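Local coordinates for programmed cell death 6-interacting protein (Homo sapiens, PDB 5WA1) that helps sort cargo into intralumenal vesicles of the multivesicular body and acts in cytokinesis and membrane repair, here represented by its Bro1 domain, at residues F25-L30 / A152-A157; Q29-S34 / L145-A150; K69-A74 / L90-Q95; K117-K122 / T197-P202. All coordinates share one frame; numbering follows the deposited sequence.

Overall arrangement
Contacts 1 and 2, with centres 11 Å apart, are successive stations of one extended N-terminal segment running along helix 137-157 of the largely helical Bro1 domain and share Gln29 and Leu30; side chains of contacts 3 and 4 also touch that helix. Contact 4, 10 Å from contact 2 between centres, is tied to it by Lys31, whose ammonium bridges to Asp199 and reaches the carbonyl of Lys117. Contact 3 packs two consecutive helices, its centre 12 Å from that of contact 2, and its Arg71 reaches back to Thr33 and Ser34. The nearest atoms of contacts 3 and 4 are about 9 Å apart. Residues 197-202 begin the region that interacts with CHMP4 proteins.

Contact 1: F25-L30 / A152-A157; sequences FISVQL and ASQIAA
Gln154 reaches from the last turns of helix 137-157 to Val28, in the extended N-terminal segment that lies along this helix in the elongated, mostly helical Bro1 domain. From CB the side chain sets out with CG anti to its own carbonyl carbon (chi1 -64°), and beyond CG it runs on extended. CG passes Ser27 CB at 3.8 Å, and NE2 gives a nearly straight bond of 2.8 Å to Val28 O, the N-H...O angle being 164°. That oxygen lies close to the plane of the Gln154 amide. NE2 also lies only 3.2 Å from Leu30 CD1. A long, uncharged side chain with a donor at its tip suits a place where a helix meets a backbone carbonyl of a segment without regular structure. The preceding residue, the shorter Ser153, does the complementary job: its OG accepts from Val28 N at 3.0 Å and also bonds to Ala150 O in the preceding turn, so Val28 is held at both its N-H and its C=O. Towards the start of the segment the contact becomes apolar, with Ala157 CB 4.1 Å from Phe25 CB; the Phe25 ring itself leads away, to a cation-pi contact with Lys269. At the other end a water joins the two parts, accepting from Gln154 NE2 at 3.2 Å and from Leu30 N at 3.3 Å.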
loop_
_atom_site.group_PDB
_atom_site.type_symbol
_atom_site.label_atom_id
_atom_site.label_comp_id
_atom_site.label_asym_id
_atom_site.label_seq_id
_atom_site.Cartn_x
_atom_site.Cartn_y
_atom_site.Cartn_z
ATOM N N PHE A 25 4.242 7.228 7.437
ATOM C CA PHE A 25 3.767 6.214 6.508
ATOM C C PHE A 25 4.433 6.366 5.145
ATOM O O PHE A 25 4.751 7.470 4.704
ATOM C CB PHE A 25 2.244 6.297 6.360
ATOM C CG PHE A 25 1.500 5.709 7.527
ATOM C CD1 PHE A 25 1.197 6.482 8.634
ATOM C CD2 PHE A 25 1.127 4.373 7.524
ATOM C CE1 PHE A 25 0.525 5.935 9.718
ATOM C CE2 PHE A 25 0.455 3.818 8.603
ATOM C CZ PHE A 25 0.155 4.602 9.701
ATOM N N ILE A 26 4.666 5.238 4.501
ATOM C CA ILE A 26 5.316 5.199 3.201
ATOM C C ILE A 26 4.248 5.318 2.124
ATOM O O ILE A 26 3.206 4.654 2.198
ATOM C CB ILE A 26 6.121 3.903 3.035
ATOM C CG1 ILE A 26 7.244 3.839 4.077
ATOM C CG2 ILE A 26 6.687 3.791 1.605
ATOM C CD1 ILE A 26 7.805 2.435 4.254
ATOM N N SER A 27 4.492 6.178 1.138
ATOM C CA SER A 27 3.676 6.258 -0.061
ATOM C C SER A 27 4.599 6.260 -1.272
ATOM O O SER A 27 5.818 6.408 -1.159
ATOM C CB SER A 27 2.777 7.499 -0.058
ATOM O OG SER A 27 3.548 8.679 0.002
ATOM N N VAL A 28 4.006 6.084 -2.448
ATOM C CA VAL A 28 4.744 5.854 -3.683
ATOM C C VAL A 28 4.456 7.005 -4.639
ATOM O O VAL A 28 3.300 7.412 -4.796
ATOM C CB VAL A 28 4.356 4.504 -4.314
ATOM C CG1 VAL A 28 5.152 4.247 -5.586
ATOM C CG2 VAL A 28 4.566 3.374 -3.304
ATOM N N GLN A 29 5.505 7.528 -5.270
ATOM C CA GLN A 29 5.330 8.555 -6.288
ATOM C C GLN A 29 4.754 7.951 -7.568
ATOM O O GLN A 29 5.019 6.794 -7.905
ATOM C CB GLN A 29 6.662 9.247 -6.586
ATOM C CG GLN A 29 7.220 10.032 -5.407
ATOM C CD GLN A 29 6.340 11.212 -5.020
ATOM O OE1 GLN A 29 5.561 11.136 -4.065
ATOM N NE2 GLN A 29 6.467 12.311 -5.755
ATOM N N LEU A 30 3.954 8.747 -8.279
ATOM C CA LEU A 30 3.340 8.287 -9.513
ATOM C C LEU A 30 4.355 8.314 -10.654
ATOM O O LEU A 30 5.288 9.119 -10.666
ATOM C CB LEU A 30 2.130 9.158 -9.870
ATOM C CG LEU A 30 0.754 8.844 -9.256
ATOM C CD1 LEU A 30 0.739 8.977 -7.740
ATOM C CD2 LEU A 30 -0.306 9.738 -9.874
ATOM N N ALA A 152 -3.416 5.936 -4.472
ATOM C CA ALA A 152 -4.144 5.428 -3.310
ATOM C C ALA A 152 -3.262 5.413 -2.066
ATOM O O ALA A 152 -3.728 5.723 -0.961
ATOM C CB ALA A 152 -4.679 4.024 -3.587
ATOM N N SER A 153 -1.984 5.045 -2.222
ATOM C CA SER A 153 -1.074 5.064 -1.077
ATOM C C SER A 153 -0.860 6.483 -0.574
ATOM O O SER A 153 -0.725 6.698 0.636
ATOM C CB SER A 153 0.271 4.423 -1.445
ATOM O OG SER A 153 1.114 5.347 -2.136
ATOM N N GLN A 154 -0.845 7.466 -1.479
ATOM C CA GLN A 154 -0.664 8.849 -1.052
ATOM C C GLN A 154 -1.901 9.377 -0.342
ATOM O O GLN A 154 -1.789 10.106 0.653
ATOM C CB GLN A 154 -0.320 9.731 -2.251
ATOM C CG GLN A 154 1.014 9.373 -2.908
ATOM C CD GLN A 154 1.401 10.377 -3.978
ATOM O OE1 GLN A 154 1.030 11.544 -3.898
ATOM N NE2 GLN A 154 2.137 9.925 -4.994
ATOM N N ILE A 155 -3.089 9.031 -0.841
ATOM C CA ILE A 155 -4.325 9.432 -0.178
ATOM C C ILE A 155 -4.410 8.800 1.207
ATOM O O ILE A 155 -4.796 9.452 2.185
ATOM C CB ILE A 155 -5.539 9.061 -1.052
ATOM C CG1 ILE A 155 -5.534 9.888 -2.339
ATOM C CG2 ILE A 155 -6.838 9.235 -0.266
ATOM C CD1 ILE A 155 -6.538 9.426 -3.410
ATOM N N ALA A 156 -4.047 7.523 1.312
ATOM C CA ALA A 156 -4.089 6.847 2.608
ATOM C C ALA A 156 -3.124 7.486 3.596
ATOM O O ALA A 156 -3.470 7.708 4.768
ATOM C CB ALA A 156 -3.764 5.365 2.431
ATOM N N ALA A 157 -1.907 7.791 3.138
ATOM C CA ALA A 157 -0.899 8.388 4.005
ATOM C C ALA A 157 -1.279 9.788 4.469
ATOM O O ALA A 157 -0.727 10.267 5.464
ATOM C CB ALA A 157 0.451 8.416 3.285
HETATM O O HOH W 1 3.583 11.793 -7.169
#

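Contact 2: Q29-S34 / L145-A150; sequences QLKKTS and LFNCAA
Asn147 and Lys31 cross at about a right angle, and the flat amide of Asn147 is presented to the backbone of Lys31 with both its polar atoms. OD1 accepts from Lys31 N at 2.7 Å, the donor tilted 26° from the carbonyl plane, while ND2 gives a bond of 2.9 Å to Lys31 O. The second bond is almost straight, at 170°, and lies in the plane of both the amide and the carbonyl it meets, on a lone pair of the oxygen. Asparagine suits this place because one side-chain amide offers the acceptor and donor that a peptide backbone would. The extended segment 29-34 is thus bound on one residue by helix 137-157, while Lys32 and Ser34 make backbone hydrogen bonds with Lys117 and Thr115 of strand 114-117, so that the N-terminal segment of the Bro1 domain joins helix to strand. The aliphatic part of Lys31 crosses Phe146, again at about a right angle, Lys31 CD approaching Phe146 CD1 obliquely at 3.5 Å. The chain bends at chi3 (60°), which sets CE, and again at chi4, which carries NZ to Asp199 and the carbonyl of Lys117. Leu30 crosses Asn147, its CG 3.7 Å from Asn147 CG, and places CD1 3.8 Å from Ala150 CB. Gln29 O points at the edge of the Phe146 ring, 3.7 Å from CE1, buried, with no hydrogen-bonding partner in the model.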
loop_
_atom_site.group_PDB
_atom_site.type_symbol
_atom_site.label_atom_id
_atom_site.label_comp_id
_atom_site.label_asym_id
_atom_site.label_seq_id
_atom_site.Cartn_x
_atom_site.Cartn_y
_atom_site.Cartn_z
ATOM N N GLN A 29 5.505 7.528 -5.270
ATOM C CA GLN A 29 5.330 8.555 -6.288
ATOM C C GLN A 29 4.754 7.951 -7.568
ATOM O O GLN A 29 5.019 6.794 -7.905
ATOM C CB GLN A 29 6.662 9.247 -6.586
ATOM C CG GLN A 29 7.220 10.032 -5.407
ATOM C CD GLN A 29 6.340 11.212 -5.020
ATOM O OE1 GLN A 29 5.561 11.136 -4.065
ATOM N NE2 GLN A 29 6.467 12.311 -5.755
ATOM N N LEU A 30 3.954 8.747 -8.279
ATOM C CA LEU A 30 3.340 8.287 -9.513
ATOM C C LEU A 30 4.355 8.314 -10.654
ATOM O O LEU A 30 5.288 9.119 -10.666
ATOM C CB LEU A 30 2.130 9.158 -9.870
ATOM C CG LEU A 30 0.754 8.844 -9.256
ATOM C CD1 LEU A 30 0.739 8.977 -7.740
ATOM C CD2 LEU A 30 -0.306 9.738 -9.874
ATOM N N LYS A 31 4.164 7.414 -11.618
ATOM C CA LYS A 31 4.984 7.416 -12.822
ATOM C C LYS A 31 4.519 8.511 -13.770
ATOM O O LYS A 31 3.325 8.799 -13.869
ATOM C CB LYS A 31 4.920 6.056 -13.520
ATOM C CG LYS A 31 5.433 4.898 -12.667
ATOM C CD LYS A 31 5.111 3.531 -13.276
ATOM C CE LYS A 31 5.723 3.347 -14.661
ATOM N NZ LYS A 31 7.165 3.723 -14.737
ATOM N N LYS A 32 5.471 9.129 -14.459
ATOM C CA LYS A 32 5.173 10.144 -15.454
ATOM C C LYS A 32 5.117 9.507 -16.838
ATOM O O LYS A 32 5.775 8.496 -17.107
ATOM C CB LYS A 32 6.232 11.250 -15.423
ATOM C CG LYS A 32 6.348 11.961 -14.087
ATOM C CD LYS A 32 7.548 12.889 -14.073
ATOM C CE LYS A 32 7.866 13.370 -12.666
ATOM N NZ LYS A 32 9.154 14.118 -12.636
ATOM N N THR A 33 4.310 10.094 -17.715
ATOM C CA THR A 33 4.203 9.586 -19.072
ATOM C C THR A 33 4.097 10.761 -20.029
ATOM O O THR A 33 3.684 11.860 -19.646
ATOM C CB THR A 33 2.998 8.641 -19.238
ATOM O OG1 THR A 33 2.949 8.145 -20.584
ATOM C CG2 THR A 33 1.699 9.361 -18.919
ATOM N N SER A 34 4.495 10.525 -21.271
ATOM C CA SER A 34 4.377 11.548 -22.294
ATOM C C SER A 34 2.969 11.546 -22.876
ATOM O O SER A 34 2.284 10.519 -22.892
ATOM C CB SER A 34 5.409 11.311 -23.390
ATOM O OG SER A 34 5.369 9.959 -23.804
ATOM N N LEU A 145 -2.171 1.077 -13.662
ATOM C CA LEU A 145 -2.524 0.448 -12.392
ATOM C C LEU A 145 -1.504 0.778 -11.310
ATOM O O LEU A 145 -1.866 0.893 -10.134
ATOM C CB LEU A 145 -2.655 -1.069 -12.556
ATOM C CG LEU A 145 -3.142 -1.786 -11.287
ATOM C CD1 LEU A 145 -4.440 -1.160 -10.784
ATOM C CD2 LEU A 145 -3.305 -3.292 -11.520
ATOM N N PHE A 146 -0.232 0.937 -11.688
ATOM C CA PHE A 146 0.780 1.394 -10.740
ATOM C C PHE A 146 0.402 2.742 -10.146
ATOM O O PHE A 146 0.524 2.956 -8.936
ATOM C CB PHE A 146 2.141 1.488 -11.439
ATOM C CG PHE A 146 3.289 1.801 -10.504
ATOM C CD1 PHE A 146 3.581 3.113 -10.151
ATOM C CD2 PHE A 146 4.075 0.781 -9.991
ATOM C CE1 PHE A 146 4.626 3.398 -9.288
ATOM C CE2 PHE A 146 5.135 1.056 -9.135
ATOM C CZ PHE A 146 5.410 2.365 -8.784
ATOM N N ASN A 147 -0.036 3.676 -10.991
ATOM C CA ASN A 147 -0.378 5.005 -10.498
ATOM C C ASN A 147 -1.661 4.987 -9.680
ATOM O O ASN A 147 -1.801 5.793 -8.758
ATOM C CB ASN A 147 -0.481 5.994 -11.667
ATOM C CG ASN A 147 0.886 6.460 -12.147
ATOM O OD1 ASN A 147 1.903 5.880 -11.773
ATOM N ND2 ASN A 147 0.917 7.506 -12.969
ATOM N N CYS A 148 -2.609 4.097 -10.000
ATOM C CA CYS A 148 -3.768 3.933 -9.122
ATOM C C CYS A 148 -3.314 3.544 -7.723
ATOM O O CYS A 148 -3.720 4.154 -6.726
ATOM C CB CYS A 148 -4.719 2.870 -9.666
ATOM S SG CYS A 148 -5.477 3.239 -11.271
ATOM N N ALA A 149 -2.462 2.520 -7.640
ATOM C CA ALA A 149 -1.950 2.073 -6.346
ATOM C C ALA A 149 -1.150 3.172 -5.657
ATOM O O ALA A 149 -1.317 3.415 -4.454
ATOM C CB ALA A 149 -1.093 0.821 -6.541
ATOM N N ALA A 150 -0.275 3.850 -6.407
ATOM C CA ALA A 150 0.558 4.902 -5.832
ATOM C C ALA A 150 -0.288 6.058 -5.316
ATOM O O ALA A 150 -0.082 6.547 -4.198
ATOM C CB ALA A 150 1.563 5.396 -6.880
#

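Contact 3: K69-A74 / L90-Q95; sequences KLRRAA and LRYYDQ
Leu70 and Tyr92 face each other where helix 56-75 and helix 83-97 of the Bro1 domain pack in a roughly antiparallel helical hairpin. The axes of the two segments approach to 9.5 Å and their directions differ by 139°, so the helices diverge away from the crossing, and the CA atoms of Leu70 and Tyr92, 6.5 Å apart, mark the nearest backbone approach. Tyr92 supplies most of the interface on its side. Its CG is anti to the backbone N (chi1 177°), and beyond it the ring lies against the other helix. Arg71 CA sits over one ring face, 4.0 Å from the centroid in a CH-pi contact, while Leu70 CG comes obliquely to Tyr92 CD1 at 3.8 Å and Ala74 CB meets Tyr92 CB at 3.7 Å. Alanine, ending at CB, allows the tyrosine stem to come up close to the helix backbone. Leucine branches instead to fill two places: its CD2 lies at the edge of the Tyr92 ring, in its plane, and over one face of the Arg91 guanidinium, 3.8 Å from NE. The hydroxyl end is polar although buried. Glu140, from helix 137-157, takes a hydrogen bond from Tyr92 OH and a salt bridge from Arg71 NE, and the other nitrogens of Arg71 reach Thr33 and Ser34 of the N-terminal segment. Tyrosine therefore combines an apolar ring with a polar tip, and an extended arginine reaches past it. The guanidinium is turned 81° from the ring, with Tyr92 OH near its plane at the edge and Arg71 CD 3.2 Å from that oxygen.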
loop_
_atom_site.group_PDB
_atom_site.type_symbol
_atom_site.label_atom_id
_atom_site.label_comp_id
_atom_site.label_asym_id
_atom_site.label_seq_id
_atom_site.Cartn_x
_atom_site.Cartn_y
_atom_site.Cartn_z
ATOM N N LYS A 69 -9.089 12.154 -24.305
ATOM C CA LYS A 69 -9.289 13.165 -23.274
ATOM C C LYS A 69 -9.157 12.558 -21.886
ATOM O O LYS A 69 -8.527 13.146 -20.999
ATOM C CB LYS A 69 -10.660 13.815 -23.454
ATOM C CG LYS A 69 -11.104 14.724 -22.321
ATOM C CD LYS A 69 -12.473 15.325 -22.644
ATOM C CE LYS A 69 -13.038 16.133 -21.486
ATOM N NZ LYS A 69 -14.366 16.720 -21.831
ATOM N N LEU A 70 -9.726 11.364 -21.691
ATOM C CA LEU A 70 -9.655 10.704 -20.392
ATOM C C LEU A 70 -8.218 10.370 -20.019
ATOM O O LEU A 70 -7.837 10.481 -18.848
ATOM C CB LEU A 70 -10.518 9.441 -20.388
ATOM C CG LEU A 70 -10.421 8.546 -19.142
ATOM C CD1 LEU A 70 -10.767 9.335 -17.886
ATOM C CD2 LEU A 70 -11.319 7.322 -19.274
ATOM N N ARG A 71 -7.401 9.964 -20.997
ATOM C CA ARG A 71 -6.002 9.673 -20.700
ATOM C C ARG A 71 -5.283 10.920 -20.207
ATOM O O ARG A 71 -4.536 10.873 -19.225
ATOM C CB ARG A 71 -5.290 9.099 -21.932
ATOM C CG ARG A 71 -3.859 8.683 -21.608
ATOM C CD ARG A 71 -3.071 8.160 -22.802
ATOM N NE ARG A 71 -1.923 7.386 -22.334
ATOM C CZ ARG A 71 -0.722 7.896 -22.083
ATOM N NH1 ARG A 71 0.258 7.108 -21.651
ATOM N NH2 ARG A 71 -0.485 9.188 -22.279
ATOM N N ARG A 72 -5.486 12.052 -20.892
ATOM C CA ARG A 72 -4.852 13.294 -20.465
ATOM C C ARG A 72 -5.253 13.656 -19.036
ATOM O O ARG A 72 -4.413 14.102 -18.243
ATOM C CB ARG A 72 -5.205 14.427 -21.430
ATOM C CG ARG A 72 -4.674 14.227 -22.850
ATOM C CD ARG A 72 -4.791 15.502 -23.682
ATOM N NE ARG A 72 -6.178 15.857 -23.978
ATOM C CZ ARG A 72 -6.846 15.440 -25.049
ATOM N NH1 ARG A 72 -6.257 14.650 -25.937
ATOM N NH2 ARG A 72 -8.107 15.814 -25.235
ATOM N N ALA A 73 -6.524 13.449 -18.683
ATOM C CA ALA A 73 -6.965 13.755 -17.324
ATOM C C ALA A 73 -6.422 12.760 -16.298
ATOM O O ALA A 73 -6.191 13.132 -15.142
ATOM C CB ALA A 73 -8.490 13.794 -17.269
ATOM N N ALA A 74 -6.213 11.500 -16.686
ATOM C CA ALA A 74 -5.777 10.484 -15.731
ATOM C C ALA A 74 -4.271 10.491 -15.497
ATOM O O ALA A 74 -3.822 10.232 -14.375
ATOM C CB ALA A 74 -6.201 9.086 -16.194
ATOM N N LEU A 90 -8.833 5.303 -11.890
ATOM C CA LEU A 90 -9.533 4.023 -11.876
ATOM C C LEU A 90 -10.400 3.863 -13.115
ATOM O O LEU A 90 -10.419 2.795 -13.742
ATOM C CB LEU A 90 -10.391 3.908 -10.622
ATOM C CG LEU A 90 -9.613 3.907 -9.308
ATOM C CD1 LEU A 90 -10.580 3.842 -8.141
ATOM C CD2 LEU A 90 -8.632 2.755 -9.281
ATOM N N ARG A 91 -11.127 4.919 -13.483
ATOM C CA ARG A 91 -11.966 4.860 -14.672
ATOM C C ARG A 91 -11.131 4.601 -15.919
ATOM O O ARG A 91 -11.519 3.800 -16.780
ATOM C CB ARG A 91 -12.764 6.155 -14.818
ATOM C CG ARG A 91 -13.653 6.172 -16.057
ATOM C CD ARG A 91 -14.195 7.561 -16.365
ATOM N NE ARG A 91 -14.771 7.616 -17.708
ATOM C CZ ARG A 91 -15.160 8.730 -18.318
ATOM N NH1 ARG A 91 -15.045 9.903 -17.706
ATOM N NH2 ARG A 91 -15.664 8.673 -19.544
ATOM N N TYR A 92 -9.976 5.261 -16.034
ATOM C CA TYR A 92 -9.155 5.062 -17.224
ATOM C C TYR A 92 -8.581 3.648 -17.270
ATOM O O TYR A 92 -8.453 3.073 -18.357
ATOM C CB TYR A 92 -8.049 6.121 -17.285
ATOM C CG TYR A 92 -7.100 5.961 -18.449
ATOM C CD1 TYR A 92 -7.544 6.119 -19.760
ATOM C CD2 TYR A 92 -5.762 5.645 -18.243
ATOM C CE1 TYR A 92 -6.683 5.966 -20.831
ATOM C CE2 TYR A 92 -4.888 5.488 -19.314
ATOM C CZ TYR A 92 -5.356 5.649 -20.604
ATOM O OH TYR A 92 -4.503 5.498 -21.673
ATOM N N TYR A 93 -8.259 3.059 -16.113
ATOM C CA TYR A 93 -7.835 1.661 -16.100
ATOM C C TYR A 93 -8.957 0.738 -16.556
ATOM O O TYR A 93 -8.726 -0.184 -17.347
ATOM C CB TYR A 93 -7.353 1.254 -14.702
ATOM C CG TYR A 93 -6.881 -0.178 -14.646
ATOM C CD1 TYR A 93 -5.628 -0.533 -15.122
ATOM C CD2 TYR A 93 -7.695 -1.182 -14.128
ATOM C CE1 TYR A 93 -5.189 -1.843 -15.078
ATOM C CE2 TYR A 93 -7.262 -2.499 -14.075
ATOM C CZ TYR A 93 -6.010 -2.822 -14.552
ATOM O OH TYR A 93 -5.574 -4.129 -14.508
ATOM N N ASP A 94 -10.180 0.967 -16.069
ATOM C CA ASP A 94 -11.314 0.163 -16.516
ATOM C C ASP A 94 -11.516 0.279 -18.021
ATOM O O ASP A 94 -11.801 -0.717 -18.694
ATOM C CB ASP A 94 -12.590 0.586 -15.787
ATOM C CG ASP A 94 -12.629 0.123 -14.342
ATOM O OD1 ASP A 94 -11.805 -0.739 -13.967
ATOM O OD2 ASP A 94 -13.494 0.615 -13.587
ATOM N N GLN A 95 -11.367 1.486 -18.567
ATOM C CA GLN A 95 -11.652 1.683 -19.983
ATOM C C GLN A 95 -10.646 0.940 -20.852
ATOM O O GLN A 95 -11.031 0.277 -21.822
ATOM C CB GLN A 95 -11.670 3.175 -20.309
ATOM C CG GLN A 95 -12.373 3.513 -21.619
ATOM C CD GLN A 95 -13.791 2.983 -21.673
ATOM O OE1 GLN A 95 -14.730 3.629 -21.202
ATOM N NE2 GLN A 95 -13.954 1.797 -22.252
#

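Contact 4: K117-K122 / T197-P202; sequences KDAFDK and TVDISP
Asp199 OD2 is gripped by Ala119 N, across the contact at 2.7 Å, and by the ammonium of Lys31, which forms a salt bridge to it. The amide comes from above the carboxylate plane, 39° out of it. Asp199 CG takes the crowded position between the backbone N and the carbonyl carbon (chi1 61°), and the other oxygen, OD1, receives Thr197 OG1 on its syn side at 2.6 Å. The side chains of Asp118 and Asp199 run antiparallel, the carboxylates stacked with their planes 27° apart. Asp118 returns the bond: its OD2 accepts from Asp199 N at 3.1 Å, and a water that donates to this oxygen also accepts from Val198 N. Asp118 OD1 turns inward to its own loop, in an Asx turn with Phe120 N that Asp121 N, from the opposite face, extends to an Asx motif. Two oxygens on a short stem let each acid serve the facing loop with one oxygen and its own loop with the other. Phe120 flanks the pair, with CD2 3.6 Å from Asp199 CB and the ring nearly perpendicular to that carboxylate. The contact joins the loop after strand 114-117 to the one leading into helix 202-226. The two acids bring Asp118 OD2 within 3.4 Å of Asp199 OD1, two acceptors without a hydrogen bond; their repulsion is probably offset by the backbone N-H groups and by Lys31, which would favour the charged forms.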
loop_
_atom_site.group_PDB
_atom_site.type_symbol
_atom_site.label_atom_id
_atom_site.label_comp_id
_atom_site.label_asym_id
_atom_site.label_seq_id
_atom_site.Cartn_x
_atom_site.Cartn_y
_atom_site.Cartn_z
ATOM N N LYS A 117 8.174 6.791 -17.548
ATOM C CA LYS A 117 9.396 6.976 -16.839
ATOM C C LYS A 117 9.394 6.160 -15.539
ATOM O O LYS A 117 8.358 5.879 -14.988
ATOM C CB LYS A 117 9.523 8.439 -16.538
ATOM C CG LYS A 117 10.889 8.875 -16.120
ATOM C CD LYS A 117 10.846 10.315 -15.690
ATOM C CE LYS A 117 12.146 10.689 -15.023
ATOM N NZ LYS A 117 11.940 11.817 -14.085
ATOM N N ASP A 118 10.565 5.757 -15.076
ATOM C CA ASP A 118 10.649 4.990 -13.835
ATOM C C ASP A 118 10.187 5.836 -12.657
ATOM O O ASP A 118 10.543 7.013 -12.540
ATOM C CB ASP A 118 12.079 4.506 -13.604
ATOM C CG ASP A 118 12.166 3.439 -12.529
ATOM O OD1 ASP A 118 12.262 3.797 -11.333
ATOM O OD2 ASP A 118 12.134 2.239 -12.878
ATOM N N ALA A 119 9.386 5.226 -11.770
ATOM C CA ALA A 119 8.903 5.947 -10.601
ATOM C C ALA A 119 10.027 6.256 -9.617
ATOM O O ALA A 119 9.934 7.233 -8.863
ATOM C CB ALA A 119 7.808 5.144 -9.900
ATOM N N PHE A 120 11.090 5.448 -9.608
ATOM C CA PHE A 120 12.113 5.523 -8.570
ATOM C C PHE A 120 13.482 5.903 -9.106
ATOM O O PHE A 120 14.139 6.782 -8.535
ATOM C CB PHE A 120 12.215 4.180 -7.829
ATOM C CG PHE A 120 10.910 3.694 -7.281
ATOM C CD1 PHE A 120 10.181 4.475 -6.400
ATOM C CD2 PHE A 120 10.407 2.456 -7.654
ATOM C CE1 PHE A 120 8.985 4.029 -5.894
ATOM C CE2 PHE A 120 9.200 2.007 -7.161
ATOM C CZ PHE A 120 8.491 2.792 -6.276
ATOM N N ASP A 121 13.933 5.257 -10.174
ATOM C CA ASP A 121 15.271 5.478 -10.724
ATOM C C ASP A 121 15.278 6.801 -11.474
ATOM O O ASP A 121 14.790 6.893 -12.602
ATOM C CB ASP A 121 15.656 4.322 -11.641
ATOM C CG ASP A 121 17.131 4.320 -12.002
ATOM O OD1 ASP A 121 17.800 5.365 -11.848
ATOM O OD2 ASP A 121 17.622 3.259 -12.435
ATOM N N LYS A 122 15.836 7.839 -10.852
ATOM C CA LYS A 122 15.877 9.143 -11.498
ATOM C C LYS A 122 16.945 9.224 -12.580
ATOM O O LYS A 122 16.870 10.107 -13.442
ATOM C CB LYS A 122 16.088 10.239 -10.452
ATOM C CG LYS A 122 14.931 10.347 -9.468
ATOM C CD LYS A 122 15.103 11.506 -8.506
ATOM C CE LYS A 122 13.922 11.597 -7.552
ATOM N NZ LYS A 122 14.099 12.667 -6.531
ATOM N N THR A 197 10.865 -1.697 -16.734
ATOM C CA THR A 197 11.660 -0.903 -15.812
ATOM C C THR A 197 11.597 -1.537 -14.426
ATOM O O THR A 197 10.713 -2.346 -14.124
ATOM C CB THR A 197 11.172 0.548 -15.777
ATOM O OG1 THR A 197 9.737 0.579 -15.757
ATOM C CG2 THR A 197 11.666 1.305 -17.011
ATOM N N VAL A 198 12.569 -1.185 -13.583
ATOM C CA VAL A 198 12.663 -1.833 -12.278
ATOM C C VAL A 198 11.458 -1.489 -11.404
ATOM O O VAL A 198 11.037 -2.302 -10.572
ATOM C CB VAL A 198 13.994 -1.462 -11.595
ATOM C CG1 VAL A 198 14.095 -2.103 -10.214
ATOM C CG2 VAL A 198 15.167 -1.899 -12.457
ATOM N N ASP A 199 10.855 -0.311 -11.598
ATOM C CA ASP A 199 9.789 0.115 -10.694
ATOM C C ASP A 199 8.563 -0.794 -10.788
ATOM O O ASP A 199 7.923 -1.086 -9.771
ATOM C CB ASP A 199 9.410 1.572 -10.969
ATOM C CG ASP A 199 8.880 1.794 -12.383
ATOM O OD1 ASP A 199 9.050 0.903 -13.248
ATOM O OD2 ASP A 199 8.306 2.881 -12.626
ATOM N N ILE A 200 8.231 -1.278 -11.987
ATOM C CA ILE A 200 7.068 -2.150 -12.154
ATOM C C ILE A 200 7.465 -3.619 -12.234
ATOM O O ILE A 200 6.607 -4.476 -12.467
ATOM C CB ILE A 200 6.227 -1.739 -13.380
ATOM C CG1 ILE A 200 7.035 -1.878 -14.668
ATOM C CG2 ILE A 200 5.694 -0.325 -13.188
ATOM C CD1 ILE A 200 6.204 -1.675 -15.939
ATOM N N SER A 201 8.742 -3.932 -12.034
ATOM C CA SER A 201 9.181 -5.315 -12.099
ATOM C C SER A 201 8.630 -6.092 -10.902
ATOM O O SER A 201 8.397 -5.519 -9.830
ATOM C CB SER A 201 10.707 -5.392 -12.129
ATOM O OG SER A 201 11.260 -5.076 -10.854
ATOM N N PRO A 202 8.394 -7.400 -11.072
ATOM C CA PRO A 202 7.711 -8.181 -10.020
ATOM C C PRO A 202 8.340 -8.072 -8.642
ATOM O O PRO A 202 7.610 -8.030 -7.641
ATOM C CB PRO A 202 7.778 -9.613 -10.565
ATOM C CG PRO A 202 7.810 -9.438 -12.062
ATOM C CD PRO A 202 8.594 -8.178 -12.313
HETATM O O HOH W 2 14.453 1.158 -14.310
#